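Local coordinates for probable glutamine synthetase (Pseudomonas aeruginosa, PDB 4HPP), which is probably a member of the glutamine synthetase family, with a catalytic domain that holds a magnesium ion and a glutamic acid in the model, at residues 104-112 with 408-416; 262-273 with 352-363. All coordinates share one frame; numbering follows the deposited sequence.

Contact 1 (104-112 with 408-416); sequences WPACPRSLL and LPKPLLDTY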
loop_
_atom_site.group_PDB
_atom_site.type_symbol
_atom_site.label_atom_id
_atom_site.label_comp_id
_atom_site.label_asym_id
_atom_site.label_seq_id
_atom_site.Cartn_x
_atom_site.Cartn_y
_atom_site.Cartn_z
ATOM N N TRP A 104 -46.839 -3.305 -28.192
ATOM C CA TRP A 104 -46.123 -2.416 -29.110
ATOM C C TRP A 104 -45.428 -3.214 -30.146
ATOM O O TRP A 104 -44.552 -3.987 -29.810
ATOM C CB TRP A 104 -45.069 -1.586 -28.370
ATOM C CG TRP A 104 -44.459 -0.464 -29.193
ATOM C CD1 TRP A 104 -45.132 0.501 -29.971
ATOM C CD2 TRP A 104 -43.035 -0.117 -29.323
ATOM N NE1 TRP A 104 -44.245 1.377 -30.549
ATOM C CE2 TRP A 104 -42.969 1.052 -30.203
ATOM C CE3 TRP A 104 -41.871 -0.623 -28.807
ATOM C CZ2 TRP A 104 -41.764 1.648 -30.539
ATOM C CZ3 TRP A 104 -40.664 -0.010 -29.148
ATOM C CH2 TRP A 104 -40.617 1.100 -29.993
ATOM N N PRO A 105 -45.774 -3.004 -31.430
ATOM C CA PRO A 105 -45.201 -3.738 -32.572
ATOM C C PRO A 105 -43.665 -3.755 -32.693
ATOM O O PRO A 105 -43.097 -4.696 -33.286
ATOM C CB PRO A 105 -45.838 -3.030 -33.809
ATOM C CG PRO A 105 -46.470 -1.770 -33.289
ATOM C CD PRO A 105 -46.872 -2.116 -31.876
ATOM N N ALA A 106 -42.975 -2.741 -32.191
ATOM C CA ALA A 106 -41.524 -2.801 -32.328
ATOM C C ALA A 106 -40.775 -3.503 -31.143
ATOM O O ALA A 106 -39.528 -3.477 -31.083
ATOM C CB ALA A 106 -40.947 -1.438 -32.670
ATOM N N CYS A 107 -41.532 -4.155 -30.240
ATOM C CA CYS A 107 -40.947 -4.950 -29.134
ATOM C C CYS A 107 -40.448 -6.353 -29.553
ATOM O O CYS A 107 -41.243 -7.198 -30.031
ATOM C CB CYS A 107 -41.915 -5.097 -27.963
ATOM S SG CYS A 107 -41.225 -6.150 -26.645
ATOM N N PRO A 108 -39.154 -6.621 -29.315
ATOM C CA PRO A 108 -38.532 -7.820 -29.847
ATOM C C PRO A 108 -38.889 -9.010 -29.024
ATOM O O PRO A 108 -39.157 -10.040 -29.617
ATOM C CB PRO A 108 -37.019 -7.519 -29.823
ATOM C CG PRO A 108 -36.930 -6.073 -29.503
ATOM C CD PRO A 108 -38.168 -5.725 -28.715
ATOM N N ARG A 109 -38.948 -8.874 -27.695
ATOM C CA ARG A 109 -39.513 -9.968 -26.821
ATOM C C ARG A 109 -40.939 -10.415 -27.229
ATOM O O ARG A 109 -41.182 -11.595 -27.494
ATOM C CB ARG A 109 -39.462 -9.636 -25.317
ATOM C CG ARG A 109 -39.144 -10.906 -24.517
ATOM C CD ARG A 109 -38.931 -10.764 -23.031
ATOM N NE ARG A 109 -40.196 -10.959 -22.357
ATOM C CZ ARG A 109 -40.423 -11.893 -21.461
ATOM N NH1 ARG A 109 -41.585 -11.923 -20.891
ATOM N NH2 ARG A 109 -39.489 -12.757 -21.123
ATOM N N SER A 110 -41.839 -9.442 -27.372
ATOM C CA SER A 110 -43.215 -9.667 -27.855
ATOM C C SER A 110 -43.272 -10.420 -29.192
ATOM O O SER A 110 -43.940 -11.467 -29.266
ATOM C CB SER A 110 -43.979 -8.326 -27.961
ATOM O OG SER A 110 -44.407 -7.859 -26.681
ATOM N N LEU A 111 -42.597 -9.895 -30.235
ATOM C CA LEU A 111 -42.473 -10.601 -31.524
ATOM C C LEU A 111 -42.057 -12.060 -31.296
ATOM O O LEU A 111 -42.719 -12.972 -31.805
ATOM C CB LEU A 111 -41.450 -9.944 -32.432
ATOM C CG LEU A 111 -40.860 -10.844 -33.526
ATOM C CD1 LEU A 111 -41.978 -11.330 -34.433
ATOM C CD2 LEU A 111 -39.789 -10.131 -34.338
ATOM N N LEU A 112 -40.992 -12.311 -30.514
ATOM C CA LEU A 112 -40.630 -13.720 -30.325
ATOM C C LEU A 112 -41.746 -14.509 -29.621
ATOM O O LEU A 112 -42.024 -15.644 -30.007
ATOM C CB LEU A 112 -39.258 -13.950 -29.666
ATOM C CG LEU A 112 -38.969 -15.398 -29.171
ATOM C CD1 LEU A 112 -38.920 -16.395 -30.328
ATOM C CD2 LEU A 112 -37.706 -15.462 -28.343
ATOM N N LEU A 408 -42.713 -10.070 -40.115
ATOM C CA LEU A 408 -42.258 -9.116 -39.116
ATOM C C LEU A 408 -43.315 -8.049 -39.056
ATOM O O LEU A 408 -43.839 -7.673 -40.103
ATOM C CB LEU A 408 -40.900 -8.537 -39.507
ATOM C CG LEU A 408 -39.742 -9.538 -39.678
ATOM C CD1 LEU A 408 -38.437 -8.833 -40.038
ATOM C CD2 LEU A 408 -39.559 -10.421 -38.442
ATOM N N PRO A 409 -43.724 -7.642 -37.836
ATOM C CA PRO A 409 -44.550 -6.441 -37.651
ATOM C C PRO A 409 -43.898 -5.284 -38.370
ATOM O O PRO A 409 -42.731 -4.987 -38.143
ATOM C CB PRO A 409 -44.489 -6.202 -36.141
ATOM C CG PRO A 409 -43.821 -7.416 -35.560
ATOM C CD PRO A 409 -43.749 -8.467 -36.624
ATOM N N LYS A 410 -44.648 -4.614 -39.221
ATOM C CA LYS A 410 -44.042 -3.608 -40.091
ATOM C C LYS A 410 -43.257 -2.497 -39.371
ATOM O O LYS A 410 -42.174 -2.141 -39.813
ATOM C CB LYS A 410 -45.068 -3.047 -41.091
ATOM C CG LYS A 410 -44.472 -2.882 -42.479
ATOM C CD LYS A 410 -44.812 -1.535 -43.089
ATOM C CE LYS A 410 -43.655 -1.027 -43.931
ATOM N NZ LYS A 410 -44.056 0.272 -44.555
ATOM N N PRO A 411 -43.783 -1.936 -38.270
ATOM C CA PRO A 411 -42.995 -0.876 -37.577
ATOM C C PRO A 411 -41.596 -1.297 -37.073
ATOM O O PRO A 411 -40.657 -0.475 -37.026
ATOM C CB PRO A 411 -43.885 -0.497 -36.393
ATOM C CG PRO A 411 -45.282 -0.840 -36.844
ATOM C CD PRO A 411 -45.148 -2.068 -37.720
ATOM N N LEU A 412 -41.455 -2.564 -36.694
ATOM C CA LEU A 412 -40.155 -3.132 -36.305
ATOM C C LEU A 412 -39.154 -3.063 -37.476
ATOM O O LEU A 412 -37.927 -2.760 -37.339
ATOM C CB LEU A 412 -40.386 -4.577 -35.929
ATOM C CG LEU A 412 -39.271 -5.419 -35.371
ATOM C CD1 LEU A 412 -38.375 -4.474 -34.649
ATOM C CD2 LEU A 412 -39.854 -6.431 -34.385
ATOM N N LEU A 413 -39.690 -3.392 -38.635
ATOM C CA LEU A 413 -38.857 -3.568 -39.773
ATOM C C LEU A 413 -38.273 -2.196 -40.176
ATOM O O LEU A 413 -37.041 -2.070 -40.335
ATOM C CB LEU A 413 -39.660 -4.274 -40.863
ATOM C CG LEU A 413 -39.048 -4.541 -42.230
ATOM C CD1 LEU A 413 -37.700 -5.269 -42.143
ATOM C CD2 LEU A 413 -40.089 -5.329 -43.008
ATOM N N ASP A 414 -39.153 -1.183 -40.239
ATOM C CA ASP A 414 -38.811 0.220 -40.557
ATOM C C ASP A 414 -37.823 0.758 -39.583
ATOM O O ASP A 414 -36.795 1.373 -39.991
ATOM C CB ASP A 414 -40.028 1.152 -40.461
ATOM C CG ASP A 414 -41.043 0.955 -41.571
ATOM O OD1 ASP A 414 -41.126 -0.138 -42.194
ATOM O OD2 ASP A 414 -41.792 1.923 -41.800
ATOM N N THR A 415 -38.129 0.566 -38.293
ATOM C CA THR A 415 -37.249 1.123 -37.261
ATOM C C THR A 415 -35.882 0.409 -37.222
ATOM O O THR A 415 -34.820 1.058 -37.102
ATOM C CB THR A 415 -37.968 1.353 -35.923
ATOM O OG1 THR A 415 -37.072 1.144 -34.829
ATOM C CG2 THR A 415 -39.175 0.468 -35.790
ATOM N N TYR A 416 -35.916 -0.899 -37.463
ATOM C CA TYR A 416 -34.698 -1.695 -37.608
ATOM C C TYR A 416 -33.910 -1.308 -38.836
ATOM O O TYR A 416 -32.712 -0.979 -38.767
ATOM C CB TYR A 416 -35.027 -3.189 -37.658
ATOM C CG TYR A 416 -33.786 -4.031 -37.532
ATOM C CD1 TYR A 416 -33.072 -4.447 -38.661
ATOM C CD2 TYR A 416 -33.271 -4.357 -36.283
ATOM C CE1 TYR A 416 -31.908 -5.197 -38.543
ATOM C CE2 TYR A 416 -32.111 -5.107 -36.161
ATOM C CZ TYR A 416 -31.444 -5.528 -37.282
ATOM O OH TYR A 416 -30.307 -6.263 -37.146
#

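Contact 2 (262-273 with 352-363); sequences LGEHWAAGVLAH and AGRLGIERRLPL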
loop_
_atom_site.group_PDB
_atom_site.type_symbol
_atom_site.label_atom_id
_atom_site.label_comp_id
_atom_site.label_asym_id
_atom_site.label_seq_id
_atom_site.Cartn_x
_atom_site.Cartn_y
_atom_site.Cartn_z
ATOM N N LEU A 262 -40.744 -33.303 -41.583
ATOM C CA LEU A 262 -40.841 -32.044 -40.836
ATOM C C LEU A 262 -39.453 -31.331 -40.718
ATOM O O LEU A 262 -39.246 -30.214 -41.221
ATOM C CB LEU A 262 -41.475 -32.260 -39.448
ATOM C CG LEU A 262 -41.542 -30.999 -38.552
ATOM C CD1 LEU A 262 -42.475 -29.933 -39.102
ATOM C CD2 LEU A 262 -41.946 -31.334 -37.125
ATOM N N GLY A 263 -38.508 -32.006 -40.073
ATOM C CA GLY A 263 -37.160 -31.515 -39.983
ATOM C C GLY A 263 -36.650 -30.901 -41.256
ATOM O O GLY A 263 -36.280 -29.726 -41.265
ATOM N N GLU A 264 -36.633 -31.679 -42.334
ATOM C CA GLU A 264 -36.117 -31.178 -43.613
ATOM C C GLU A 264 -36.859 -29.926 -44.103
ATOM O O GLU A 264 -36.241 -29.037 -44.660
ATOM C CB GLU A 264 -36.169 -32.248 -44.697
ATOM C CG GLU A 264 -36.168 -33.670 -44.174
ATOM C CD GLU A 264 -35.942 -34.705 -45.267
ATOM O OE1 GLU A 264 -35.524 -35.844 -44.918
ATOM O OE2 GLU A 264 -36.167 -34.382 -46.468
ATOM N N HIS A 265 -38.170 -29.849 -43.909
ATOM C CA HIS A 265 -38.884 -28.634 -44.295
ATOM C C HIS A 265 -38.361 -27.457 -43.486
ATOM O O HIS A 265 -37.927 -26.423 -44.036
ATOM C CB HIS A 265 -40.404 -28.792 -44.147
ATOM C CG HIS A 265 -41.023 -29.839 -45.077
ATOM N ND1 HIS A 265 -40.781 -29.870 -46.417
ATOM C CD2 HIS A 265 -41.924 -30.891 -44.815
ATOM C CE1 HIS A 265 -41.463 -30.907 -46.968
ATOM N NE2 HIS A 265 -42.158 -31.526 -45.986
ATOM N N TRP A 266 -38.352 -27.624 -42.169
ATOM C CA TRP A 266 -37.813 -26.607 -41.279
ATOM C C TRP A 266 -36.417 -26.098 -41.667
ATOM O O TRP A 266 -36.204 -24.886 -41.897
ATOM C CB TRP A 266 -37.869 -27.101 -39.847
ATOM C CG TRP A 266 -37.662 -25.963 -38.900
ATOM C CD1 TRP A 266 -38.625 -25.113 -38.383
ATOM C CD2 TRP A 266 -36.371 -25.468 -38.349
ATOM N NE1 TRP A 266 -38.048 -24.179 -37.559
ATOM C CE2 TRP A 266 -36.705 -24.327 -37.500
ATOM C CE3 TRP A 266 -35.026 -25.874 -38.448
ATOM C CZ2 TRP A 266 -35.726 -23.613 -36.790
ATOM C CZ3 TRP A 266 -34.044 -25.150 -37.735
ATOM C CH2 TRP A 266 -34.388 -24.034 -36.927
ATOM N N ALA A 267 -35.458 -27.015 -41.765
ATOM C CA ALA A 267 -34.107 -26.665 -42.194
ATOM C C ALA A 267 -34.076 -25.969 -43.558
ATOM O O ALA A 267 -33.237 -25.060 -43.798
ATOM C CB ALA A 267 -33.223 -27.898 -42.209
ATOM N N ALA A 268 -34.985 -26.375 -44.443
ATOM C CA ALA A 268 -35.006 -25.820 -45.807
ATOM C C ALA A 268 -35.398 -24.317 -45.840
ATOM O O ALA A 268 -34.794 -23.482 -46.572
ATOM C CB ALA A 268 -35.918 -26.653 -46.681
ATOM N N GLY A 269 -36.378 -23.979 -45.001
ATOM C CA GLY A 269 -36.800 -22.577 -44.807
ATOM C C GLY A 269 -35.722 -21.661 -44.257
ATOM O O GLY A 269 -35.542 -20.531 -44.742
ATOM N N VAL A 270 -35.015 -22.166 -43.240
ATOM C CA VAL A 270 -33.877 -21.498 -42.645
ATOM C C VAL A 270 -32.858 -21.273 -43.754
ATOM O O VAL A 270 -32.374 -20.139 -43.919
ATOM C CB VAL A 270 -33.245 -22.360 -41.522
ATOM C CG1 VAL A 270 -31.879 -21.829 -41.082
ATOM C CG2 VAL A 270 -34.195 -22.556 -40.341
ATOM N N LEU A 271 -32.526 -22.341 -44.502
ATOM C CA LEU A 271 -31.546 -22.241 -45.605
ATOM C C LEU A 271 -31.945 -21.223 -46.696
ATOM O O LEU A 271 -31.126 -20.417 -47.110
ATOM C CB LEU A 271 -31.197 -23.616 -46.215
ATOM C CG LEU A 271 -30.432 -24.530 -45.236
ATOM C CD1 LEU A 271 -29.648 -25.619 -45.913
ATOM C CD2 LEU A 271 -29.466 -23.765 -44.336
ATOM N N ALA A 272 -33.197 -21.237 -47.137
ATOM C CA ALA A 272 -33.599 -20.400 -48.269
ATOM C C ALA A 272 -33.571 -18.935 -47.892
ATOM O O ALA A 272 -33.243 -18.066 -48.729
ATOM C CB ALA A 272 -34.961 -20.799 -48.740
ATOM N N HIS A 273 -33.853 -18.677 -46.612
ATOM C CA HIS A 273 -33.832 -17.327 -46.075
ATOM C C HIS A 273 -32.561 -16.882 -45.422
ATOM O O HIS A 273 -32.432 -15.704 -45.090
ATOM C CB HIS A 273 -34.992 -17.134 -45.111
ATOM C CG HIS A 273 -36.345 -17.257 -45.772
ATOM N ND1 HIS A 273 -36.848 -16.300 -46.587
ATOM C CD2 HIS A 273 -37.281 -18.289 -45.751
ATOM C CE1 HIS A 273 -38.046 -16.695 -47.041
ATOM N NE2 HIS A 273 -38.311 -17.909 -46.523
ATOM N N ALA A 352 -38.272 -18.260 -40.516
ATOM C CA ALA A 352 -37.899 -18.798 -41.813
ATOM C C ALA A 352 -38.097 -20.300 -41.820
ATOM O O ALA A 352 -38.496 -20.860 -42.836
ATOM C CB ALA A 352 -36.468 -18.442 -42.167
ATOM N N GLY A 353 -37.827 -20.929 -40.678
ATOM C CA GLY A 353 -38.105 -22.348 -40.452
ATOM C C GLY A 353 -39.578 -22.615 -40.635
ATOM O O GLY A 353 -39.958 -23.517 -41.401
ATOM N N ARG A 354 -40.407 -21.824 -39.953
ATOM C CA ARG A 354 -41.874 -21.921 -40.093
ATOM C C ARG A 354 -42.250 -21.848 -41.566
ATOM O O ARG A 354 -42.902 -22.735 -42.070
ATOM C CB ARG A 354 -42.621 -20.810 -39.323
ATOM C CG ARG A 354 -43.829 -21.252 -38.482
ATOM C CD ARG A 354 -44.880 -20.139 -38.254
ATOM N NE ARG A 354 -44.384 -18.741 -38.177
ATOM C CZ ARG A 354 -44.689 -17.747 -39.029
ATOM N NH1 ARG A 354 -45.495 -17.986 -40.044
ATOM N NH2 ARG A 354 -44.186 -16.510 -38.882
ATOM N N LEU A 355 -41.833 -20.782 -42.248
ATOM C CA LEU A 355 -42.043 -20.641 -43.686
ATOM C C LEU A 355 -41.563 -21.872 -44.483
ATOM O O LEU A 355 -42.102 -22.188 -45.546
ATOM C CB LEU A 355 -41.292 -19.413 -44.200
ATOM C CG LEU A 355 -41.906 -18.070 -43.855
ATOM C CD1 LEU A 355 -41.208 -17.002 -44.657
ATOM C CD2 LEU A 355 -43.395 -18.113 -44.180
ATOM N N GLY A 356 -40.537 -22.546 -43.977
ATOM C CA GLY A 356 -40.039 -23.750 -44.604
ATOM C C GLY A 356 -41.116 -24.801 -44.499
ATOM O O GLY A 356 -41.484 -25.407 -45.494
ATOM N N ILE A 357 -41.636 -24.978 -43.288
ATOM C CA ILE A 357 -42.625 -26.001 -43.002
ATOM C C ILE A 357 -43.957 -25.764 -43.697
ATOM O O ILE A 357 -44.525 -26.695 -44.255
ATOM C CB ILE A 357 -42.844 -26.101 -41.481
ATOM C CG1 ILE A 357 -41.544 -26.600 -40.813
ATOM C CG2 ILE A 357 -44.080 -26.948 -41.163
ATOM C CD1 ILE A 357 -41.494 -26.404 -39.318
ATOM N N GLU A 358 -44.436 -24.518 -43.649
ATOM C CA GLU A 358 -45.712 -24.058 -44.260
ATOM C C GLU A 358 -45.834 -24.280 -45.782
ATOM O O GLU A 358 -46.918 -24.567 -46.285
ATOM C CB GLU A 358 -45.963 -22.566 -43.929
ATOM C CG GLU A 358 -46.172 -22.324 -42.432
ATOM C CD GLU A 358 -46.510 -20.887 -42.016
ATOM O OE1 GLU A 358 -46.195 -19.888 -42.738
ATOM O OE2 GLU A 358 -47.117 -20.788 -40.917
ATOM N N ARG A 359 -44.724 -24.119 -46.493
ATOM C CA ARG A 359 -44.656 -24.285 -47.952
ATOM C C ARG A 359 -43.975 -25.599 -48.365
ATOM O O ARG A 359 -43.505 -25.733 -49.496
ATOM C CB ARG A 359 -43.928 -23.080 -48.562
ATOM C CG ARG A 359 -44.600 -21.819 -48.075
ATOM C CD ARG A 359 -43.922 -20.523 -48.465
ATOM N NE ARG A 359 -44.662 -19.443 -47.797
ATOM C CZ ARG A 359 -44.617 -18.142 -48.098
ATOM N NH1 ARG A 359 -43.827 -17.655 -49.079
ATOM N NH2 ARG A 359 -45.392 -17.319 -47.397
ATOM N N ARG A 360 -43.931 -26.545 -47.424
ATOM C CA ARG A 360 -43.240 -27.817 -47.568
ATOM C C ARG A 360 -42.090 -27.741 -48.570
ATOM O O ARG A 360 -42.064 -28.447 -49.555
ATOM C CB ARG A 360 -44.235 -28.937 -47.903
ATOM C CG ARG A 360 -45.266 -29.214 -46.806
ATOM C CD ARG A 360 -46.617 -29.700 -47.362
ATOM N NE ARG A 360 -47.125 -28.790 -48.378
ATOM C CZ ARG A 360 -48.114 -27.922 -48.204
ATOM N NH1 ARG A 360 -48.778 -27.862 -47.045
ATOM N NH2 ARG A 360 -48.449 -27.126 -49.221
ATOM N N LEU A 361 -41.172 -26.828 -48.289
ATOM C CA LEU A 361 -39.943 -26.573 -49.020
ATOM C C LEU A 361 -38.989 -27.781 -49.038
ATOM O O LEU A 361 -38.680 -28.373 -48.001
ATOM C CB LEU A 361 -39.250 -25.350 -48.405
ATOM C CG LEU A 361 -39.067 -24.052 -49.209
ATOM C CD1 LEU A 361 -40.264 -23.686 -50.063
ATOM C CD2 LEU A 361 -38.713 -22.899 -48.278
ATOM N N PRO A 362 -38.532 -28.163 -50.236
ATOM C CA PRO A 362 -37.711 -29.379 -50.288
ATOM C C PRO A 362 -36.254 -29.041 -49.971
ATOM O O PRO A 362 -35.860 -27.906 -50.164
ATOM C CB PRO A 362 -37.859 -29.824 -51.758
ATOM C CG PRO A 362 -38.216 -28.560 -52.542
ATOM C CD PRO A 362 -38.738 -27.530 -51.573
ATOM N N LEU A 363 -35.449 -30.024 -49.566
ATOM C CA LEU A 363 -34.077 -29.781 -49.140
ATOM C C LEU A 363 -33.004 -30.143 -50.148
ATOM O O LEU A 363 -32.500 -31.256 -50.102
ATOM C CB LEU A 363 -33.807 -30.615 -47.886
ATOM C CG LEU A 363 -33.178 -29.919 -46.671
ATOM C CD1 LEU A 363 -32.549 -30.992 -45.800
ATOM C CD2 LEU A 363 -32.180 -28.783 -47.010
#

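Contact 1 (104-112 with 408-416)
L111, P105 and A106 are the residues with which 104-112 meets 408-416, and the contact is made by van der Waals packing, with no hydrogen bond or salt bridge between the segments. L111 divides its two methyls between partners. Its CD2 meets CD2 of L412 at 3.7 Å, the two side chains crossing at about a right angle, and also touches CD2 of L408 (4.1 Å), while CD1 lies against CD of P409. With CG anti to its backbone N (chi1 -175°), L412 sends CD2 to this leucine cluster and turns CD1 to the carbonyl oxygen of A106.

The prolines make a second apolar patch at the more open margin. CB of P105 packs on CG of P411 at 3.8 Å and more loosely on CB of P409, and the carbonyl O of P105 sits 3.5 Å from CB of P409. The backbones come closest at A106, whose CA is 4.2 Å from CA of L412. The methyl of A106 also lies over one face of the W104 ring, toward its rim.

Within 104-112, polar bonds shape the turn and the helix start. W104 to C107 form a type I turn, and C107 SG accepts a nearly straight N-cap bond from S110 N (3.4 Å, 172°). Outside the two segments, R109 forms salt bridges with D71 and D200. The first turns of helices 108-121 and 410-427 meet here, with C107 and P409 at their N-cap positions: a helix junction in the glutamine synthetase catalytic domain.

Contact 2 (262-273 with 352-363)
G269 and G356 bring the two helices together almost backbone to backbone: their CA atoms are 3.5 Å apart, and the axes of 262-273 and 352-358 approach to 6.2 Å while running at 125° to each other. With no side chain on G269, G353 or G356, the hollow of each helix takes in the backbone of the other, and L361 drops CD2 over the same hollow, 4.0 Å from CA of G269.

G353 also gives W266 a flat seat. Its CA lies over one face of the five-membered ring, 3.6 Å from the centroid, in a CH-pi contact; CG2 of V270 lies over the same face, above the six-membered ring. I357 has CG1 opposite its carbonyl carbon (chi1 -65°), which lays CG1 on the W266 backbone and carries CD1 to the indole edge and to L262. Y119 hydrogen-bonds the indole NE1.

Past I357 the helix ends in a Schellman motif, with L361 N bonded to G356 O and R360 N to I357 O, and positive phi at R360. This turns the chain back over helix 262-273. H265 fits the bend: R360 CA lies over one imidazole face, and ND1 donates to L361 O (3.0 Å, 164°), near the ring plane but well above the carbonyl plane. Alongside, A268 CB nests against CB and O of L361, and L363 lays CD1 on E264 CB and CD2 on L271. At the far end, H273 rests CB on the methyl of A352 (3.5 Å) and points NE2 at CD1 of L355, while D401 holds its ND1.

Overall arrangement
The four segments run in the order 104-112, 262-273, 352-363, 408-416, so contact 2 is nested inside the chain loop that contact 1 closes. Their centres are 23 Å apart and their nearest atoms about 7 Å, without touching. Helices 108-121 and 342-358 tie them together: E115 and Y119, further along the helix that starts in contact 1, bond R354 and W266 of contact 2, while L111 and L408 touch helix 342-358. Y416 adds a bond to A279 on helix 261-281. Both contacts are therefore joined through helices 108-121, 342-358, 261-281 and 410-427 of the catalytic domain, and neither includes a residue of the magnesium site or glutamic acid pocket.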